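Local coordinates for dihydroxyacetone kinase (Citrobacter freundii, PDB 1UN8) that phosphorylates dihydroxyacetone with ATP and a divalent metal ion, giving dihydroxyacetone phosphate for glycerol fermentation, and works as a homodimer, at the interface of chains A and B. Numbering follows the deposited sequence. Chains: chain A/B, Dihydroxyacetone kinase.

Contact 1: the interface of chains A and B. Residues chain A 441-442, 463, 467; chain B 123-124, 126.
B:Glu123 OE1, a carboxylate oxygen, is gripped by two donors of chain A. The side-chain amide of A:Gln463 donates from NE2 to OE1 at 2.7 Å, and the bond is fairly straight (158° at the hydrogen). It meets the syn side of the oxygen, and the acceptor lies nearly in the amide plane. The phenol OH of A:Tyr467 donates to OE1 at 2.9 Å from the anti side. The two donors come from opposite faces of the carboxylate plane, which should limit its rotation. The carboxylate sits at the edge of the tyrosine ring, the two planes turned 62° apart. The bend of B:Glu123 at its second torsion (chi2 -60°) turns the carboxylate toward that edge, and its CG lies 3.8 Å from A:Tyr467 CE1. The other oxygen, OE2, faces the methyl CB of A:Ala442 at 3.5 Å. Further back along the side chain, B:Glu123 CB meets the methyl CG2 of A:Thr441 at 3.8 Å. B:Arg126 reaches out extended from the same helix, 112-127. Its NH1 makes a salt bridge to B:Glu123 OE1 at 3.4 Å within chain B, and probably helps to keep the acid charged. A:Gln463 NE2 lies at the edge of this guanidinium. In the homodimer the patch holds the DhaL domain of chain A, through helices 430-448 and 453-468, against helix 112-127 of the DhaK domain of chain B.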
ATOM      1  N   THR A 441      27.188 -20.366 -27.493  1.00 45.99           N
ATOM      2  CA  THR A 441      27.148 -21.235 -26.322  1.00 45.85           C
ATOM      3  C   THR A 441      26.301 -22.462 -26.624  1.00 46.09           C
ATOM      4  O   THR A 441      26.728 -23.594 -26.397  1.00 44.70           O
ATOM      5  CB  THR A 441      26.563 -20.500 -25.102  1.00 45.90           C
ATOM      6  OG1 THR A 441      27.387 -19.366 -24.802  1.00 47.45           O
ATOM      7  CG2 THR A 441      26.521 -21.413 -23.888  1.00 43.15           C
ATOM      8  N   ALA A 442      25.099 -22.230 -27.138  1.00 46.49           N
ATOM      9  CA  ALA A 442      24.193 -23.312 -27.487  1.00 47.02           C
ATOM     10  C   ALA A 442      24.762 -24.128 -28.647  1.00 49.53           C
ATOM     11  O   ALA A 442      24.572 -25.346 -28.706  1.00 52.17           O
ATOM     12  CB  ALA A 442      22.832 -22.753 -27.862  1.00 46.69           C
ATOM     13  N   GLN A 463      17.927 -21.125 -30.404  1.00 46.66           N
ATOM     14  CA  GLN A 463      17.990 -20.591 -29.053  1.00 47.59           C
ATOM     15  C   GLN A 463      17.985 -19.067 -29.097  1.00 48.52           C
ATOM     16  O   GLN A 463      17.368 -18.409 -28.260  1.00 48.80           O
ATOM     17  CB  GLN A 463      19.242 -21.117 -28.341  1.00 46.94           C
ATOM     18  CG  GLN A 463      19.180 -22.613 -28.094  1.00 46.18           C
ATOM     19  CD  GLN A 463      17.896 -23.013 -27.377  1.00 46.06           C
ATOM     20  OE1 GLN A 463      16.954 -23.505 -28.000  1.00 46.79           O
ATOM     21  NE2 GLN A 463      17.866 -22.826 -26.055  1.00 45.17           N
ATOM     22  N   TYR A 467      14.923 -16.889 -26.929  1.00 45.56           N
ATOM     23  CA  TYR A 467      15.170 -15.844 -25.946  1.00 46.69           C
ATOM     24  C   TYR A 467      15.006 -14.458 -26.552  1.00 47.44           C
ATOM     25  O   TYR A 467      14.398 -13.575 -25.948  1.00 47.65           O
ATOM     26  CB  TYR A 467      16.586 -15.987 -25.371  1.00 47.24           C
ATOM     27  CG  TYR A 467      16.854 -17.315 -24.700  1.00 47.18           C
ATOM     28  CD1 TYR A 467      18.004 -18.041 -24.991  1.00 46.90           C
ATOM     29  CD2 TYR A 467      15.950 -17.850 -23.783  1.00 47.21           C
ATOM     30  CE1 TYR A 467      18.249 -19.275 -24.387  1.00 49.29           C
ATOM     31  CE2 TYR A 467      16.185 -19.075 -23.172  1.00 48.65           C
ATOM     32  CZ  TYR A 467      17.335 -19.785 -23.480  1.00 49.67           C
ATOM     33  OH  TYR A 467      17.568 -21.010 -22.899  1.00 51.49           O
TER
ATOM     34  N   GLU B 123      21.712 -21.349 -20.669  1.00 52.63           N
ATOM     35  CA  GLU B 123      22.634 -21.963 -21.604  1.00 52.88           C
ATOM     36  C   GLU B 123      23.954 -22.305 -20.937  1.00 53.48           C
ATOM     37  O   GLU B 123      24.491 -23.390 -21.144  1.00 55.27           O
ATOM     38  CB  GLU B 123      22.884 -21.029 -22.786  1.00 52.01           C
ATOM     39  CG  GLU B 123      21.641 -20.785 -23.587  1.00 51.69           C
ATOM     40  CD  GLU B 123      21.077 -22.068 -24.160  1.00 51.54           C
ATOM     41  OE1 GLU B 123      19.835 -22.152 -24.310  1.00 49.98           O
ATOM     42  OE2 GLU B 123      21.880 -22.981 -24.467  1.00 49.47           O
ATOM     43  N   LYS B 124      24.483 -21.381 -20.145  1.00 53.22           N
ATOM     44  CA  LYS B 124      25.752 -21.631 -19.469  1.00 53.27           C
ATOM     45  C   LYS B 124      25.572 -22.709 -18.412  1.00 53.23           C
ATOM     46  O   LYS B 124      26.517 -23.426 -18.078  1.00 54.38           O
ATOM     47  CB  LYS B 124      26.282 -20.355 -18.817  1.00 52.72           C
ATOM     48  CG  LYS B 124      26.795 -19.331 -19.804  1.00 52.63           C
ATOM     49  CD  LYS B 124      27.591 -18.248 -19.099  1.00 53.81           C
ATOM     50  CE  LYS B 124      28.311 -17.358 -20.109  1.00 55.26           C
ATOM     51  NZ  LYS B 124      29.225 -16.400 -19.438  1.00 57.56           N
ATOM     52  N   ARG B 126      23.371 -25.282 -18.655  1.00 53.21           N
ATOM     53  CA  ARG B 126      23.257 -26.540 -19.374  1.00 53.81           C
ATOM     54  C   ARG B 126      24.633 -27.101 -19.728  1.00 53.60           C
ATOM     55  O   ARG B 126      24.848 -28.311 -19.659  1.00 53.75           O
ATOM     56  CB  ARG B 126      22.408 -26.347 -20.631  1.00 52.36           C
ATOM     57  CG  ARG B 126      20.925 -26.267 -20.325  1.00 51.52           C
ATOM     58  CD  ARG B 126      20.102 -25.924 -21.548  1.00 51.16           C
ATOM     59  NE  ARG B 126      18.677 -26.003 -21.255  1.00 52.79           N
ATOM     60  CZ  ARG B 126      17.729 -25.439 -21.993  1.00 53.34           C
ATOM     61  NH1 ARG B 126      18.063 -24.741 -23.075  1.00 54.48           N
ATOM     62  NH2 ARG B 126      16.450 -25.579 -21.653  1.00 52.63           N
TER

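Contact 2: the interface of chains A and B. Residues chain A 115-116, 119, 122-123, 134, 136; chain B 466-467.
A:Arg115 and A:Gly119 lie one turn apart on helix 112-127 of the DhaK domain, facing B:Phe466 and B:Tyr467 at the C-terminal end of helix 453-468 in the partner's DhaL domain, the eight-helix barrel that binds ATP. The arginine grips two backbone carbonyls there. Its NE donates to B:Tyr467 O at 3.0 Å, and its NH2 donates to B:Phe466 O at 2.8 Å. The second bond is bent (122° at the hydrogen), with the oxygen well off the guanidinium plane. A bend at the third torsion of A:Arg115 (chi3 48°) turns the guanidinium toward these carbonyls. Its positive charge would suit the negative end of the helix dipole. The ring of B:Tyr467 lies against helix 112-127. The CA of A:Gly119 sits over the centre of one face, 3.5 Å from the ring centroid, in a CH-pi contact. At the tip, B:Tyr467 OH repeats, with the chains exchanged, the bond to Glu123 of contact 1, here A:Glu123. A:Met134 comes from strand 132-137, and its end methyl CE touches B:Tyr467 CD2 at 3.6 Å. The same methyl reaches B:Phe466 CE2 at 4.0 Å, so it bridges the two rings. CG of B:Phe466 is anti to the backbone N (chi1 -178°), and the ring extends toward the strand. There A:Ile136 runs past it in the opposite direction, with its terminal methyl CD1 at 3.3 Å from B:Phe466 CZ.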
ATOM      1  N   ARG A 115     -14.548  13.263  19.809  1.00 43.39           N
ATOM      2  CA  ARG A 115     -14.723  13.403  21.243  1.00 43.73           C
ATOM      3  C   ARG A 115     -16.110  13.937  21.560  1.00 44.49           C
ATOM      4  O   ARG A 115     -16.799  13.421  22.436  1.00 44.58           O
ATOM      5  CB  ARG A 115     -13.655  14.342  21.808  1.00 44.29           C
ATOM      6  CG  ARG A 115     -12.241  13.788  21.674  1.00 43.99           C
ATOM      7  CD  ARG A 115     -11.186  14.758  22.166  1.00 42.90           C
ATOM      8  NE  ARG A 115     -11.494  15.327  23.475  1.00 42.34           N
ATOM      9  CZ  ARG A 115     -10.571  15.663  24.372  1.00 43.57           C
ATOM     10  NH1 ARG A 115      -9.280  15.482  24.109  1.00 43.59           N
ATOM     11  NH2 ARG A 115     -10.931  16.184  25.531  1.00 42.80           N
ATOM     12  N   LEU A 116     -16.529  14.964  20.839  1.00 44.37           N
ATOM     13  CA  LEU A 116     -17.838  15.542  21.074  1.00 43.61           C
ATOM     14  C   LEU A 116     -18.982  14.627  20.638  1.00 43.30           C
ATOM     15  O   LEU A 116     -19.990  14.523  21.329  1.00 43.80           O
ATOM     16  CB  LEU A 116     -17.961  16.888  20.357  1.00 41.15           C
ATOM     17  CG  LEU A 116     -17.005  17.983  20.822  1.00 41.93           C
ATOM     18  CD1 LEU A 116     -17.349  19.280  20.117  1.00 41.34           C
ATOM     19  CD2 LEU A 116     -17.105  18.163  22.330  1.00 39.78           C
ATOM     20  N   GLY A 119     -18.963  11.413  22.646  1.00 44.49           N
ATOM     21  CA  GLY A 119     -19.277  11.865  23.988  1.00 45.77           C
ATOM     22  C   GLY A 119     -20.764  12.079  24.225  1.00 46.44           C
ATOM     23  O   GLY A 119     -21.327  11.529  25.171  1.00 46.92           O
ATOM     24  N   ALA A 122     -22.325   8.730  24.400  1.00 48.89           N
ATOM     25  CA  ALA A 122     -22.145   8.022  25.658  1.00 49.55           C
ATOM     26  C   ALA A 122     -23.142   8.552  26.693  1.00 50.86           C
ATOM     27  O   ALA A 122     -23.729   7.783  27.461  1.00 50.59           O
ATOM     28  CB  ALA A 122     -20.718   8.211  26.160  1.00 47.28           C
ATOM     29  N   GLU A 123     -23.326   9.870  26.699  1.00 51.12           N
ATOM     30  CA  GLU A 123     -24.235  10.507  27.636  1.00 52.11           C
ATOM     31  C   GLU A 123     -25.660  10.060  27.403  1.00 53.42           C
ATOM     32  O   GLU A 123     -26.379   9.753  28.352  1.00 55.74           O
ATOM     33  CB  GLU A 123     -24.146  12.032  27.519  1.00 50.75           C
ATOM     34  CG  GLU A 123     -22.797  12.569  27.935  1.00 50.46           C
ATOM     35  CD  GLU A 123     -22.458  12.195  29.361  1.00 52.31           C
ATOM     36  OE1 GLU A 123     -21.258  11.997  29.662  1.00 52.01           O
ATOM     37  OE2 GLU A 123     -23.395  12.104  30.187  1.00 53.15           O
ATOM     38  N   MET A 134     -15.267   5.883  28.123  1.00 51.43           N
ATOM     39  CA  MET A 134     -14.594   6.394  26.940  1.00 49.94           C
ATOM     40  C   MET A 134     -13.108   6.631  27.172  1.00 48.87           C
ATOM     41  O   MET A 134     -12.717   7.248  28.163  1.00 49.95           O
ATOM     42  CB  MET A 134     -15.240   7.698  26.489  1.00 49.13           C
ATOM     43  CG  MET A 134     -14.638   8.249  25.225  1.00 49.55           C
ATOM     44  SD  MET A 134     -15.641   9.568  24.493  1.00 50.36           S
ATOM     45  CE  MET A 134     -14.406  10.848  24.505  1.00 50.91           C
ATOM     46  N   ILE A 136      -9.920   8.331  25.361  1.00 44.86           N
ATOM     47  CA  ILE A 136      -9.400   9.158  24.274  1.00 44.62           C
ATOM     48  C   ILE A 136      -7.913   8.816  24.093  1.00 43.97           C
ATOM     49  O   ILE A 136      -7.122   8.912  25.043  1.00 45.11           O
ATOM     50  CB  ILE A 136      -9.510  10.681  24.577  1.00 45.28           C
ATOM     51  CG1 ILE A 136     -10.951  11.089  24.890  1.00 45.55           C
ATOM     52  CG2 ILE A 136      -9.044  11.470  23.366  1.00 46.00           C
ATOM     53  CD1 ILE A 136     -11.413  10.638  26.233  1.00 52.24           C
TER
ATOM     54  N   PHE B 466     -14.502  17.238  29.965  1.00 43.78           N
ATOM     55  CA  PHE B 466     -13.903  15.974  29.575  1.00 43.38           C
ATOM     56  C   PHE B 466     -13.894  15.770  28.054  1.00 43.09           C
ATOM     57  O   PHE B 466     -12.869  15.443  27.468  1.00 40.51           O
ATOM     58  CB  PHE B 466     -14.643  14.800  30.231  1.00 41.27           C
ATOM     59  CG  PHE B 466     -14.047  13.469  29.901  1.00 41.56           C
ATOM     60  CD1 PHE B 466     -12.916  13.016  30.571  1.00 42.52           C
ATOM     61  CD2 PHE B 466     -14.559  12.702  28.854  1.00 43.06           C
ATOM     62  CE1 PHE B 466     -12.292  11.812  30.203  1.00 42.47           C
ATOM     63  CE2 PHE B 466     -13.947  11.499  28.472  1.00 42.51           C
ATOM     64  CZ  PHE B 466     -12.812  11.054  29.148  1.00 42.74           C
ATOM     65  N   TYR B 467     -15.048  15.958  27.428  1.00 43.90           N
ATOM     66  CA  TYR B 467     -15.180  15.773  25.988  1.00 45.21           C
ATOM     67  C   TYR B 467     -14.659  16.973  25.228  1.00 45.05           C
ATOM     68  O   TYR B 467     -13.937  16.822  24.252  1.00 46.45           O
ATOM     69  CB  TYR B 467     -16.650  15.530  25.623  1.00 44.79           C
ATOM     70  CG  TYR B 467     -17.261  14.309  26.283  1.00 44.13           C
ATOM     71  CD1 TYR B 467     -18.501  14.386  26.909  1.00 43.85           C
ATOM     72  CD2 TYR B 467     -16.592  13.080  26.288  1.00 44.06           C
ATOM     73  CE1 TYR B 467     -19.066  13.283  27.528  1.00 45.11           C
ATOM     74  CE2 TYR B 467     -17.143  11.966  26.902  1.00 46.49           C
ATOM     75  CZ  TYR B 467     -18.384  12.072  27.527  1.00 47.67           C
ATOM     76  OH  TYR B 467     -18.929  10.975  28.165  1.00 48.79           O
TER

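Contacts 1 and 2 belong to a two-fold symmetric interface, and their centres are about 71 Å apart. Both join helix 112-127 of one chain to helix 453-468 of the other, with the chains exchanged. B:Glu123 and A:Tyr467 of contact 1 recur as A:Glu123 and B:Tyr467 in contact 2. Contact 1 adds helix 430-448, contact 2 strand 132-137. The centre of contact 2 is about 16 Å from the active-site A:His220. Contact 1 is about 55 Å from that histidine, but by symmetry should lie near B:His220. This exchange of domains probably brings the ATP domain of one subunit to the substrate site of its partner.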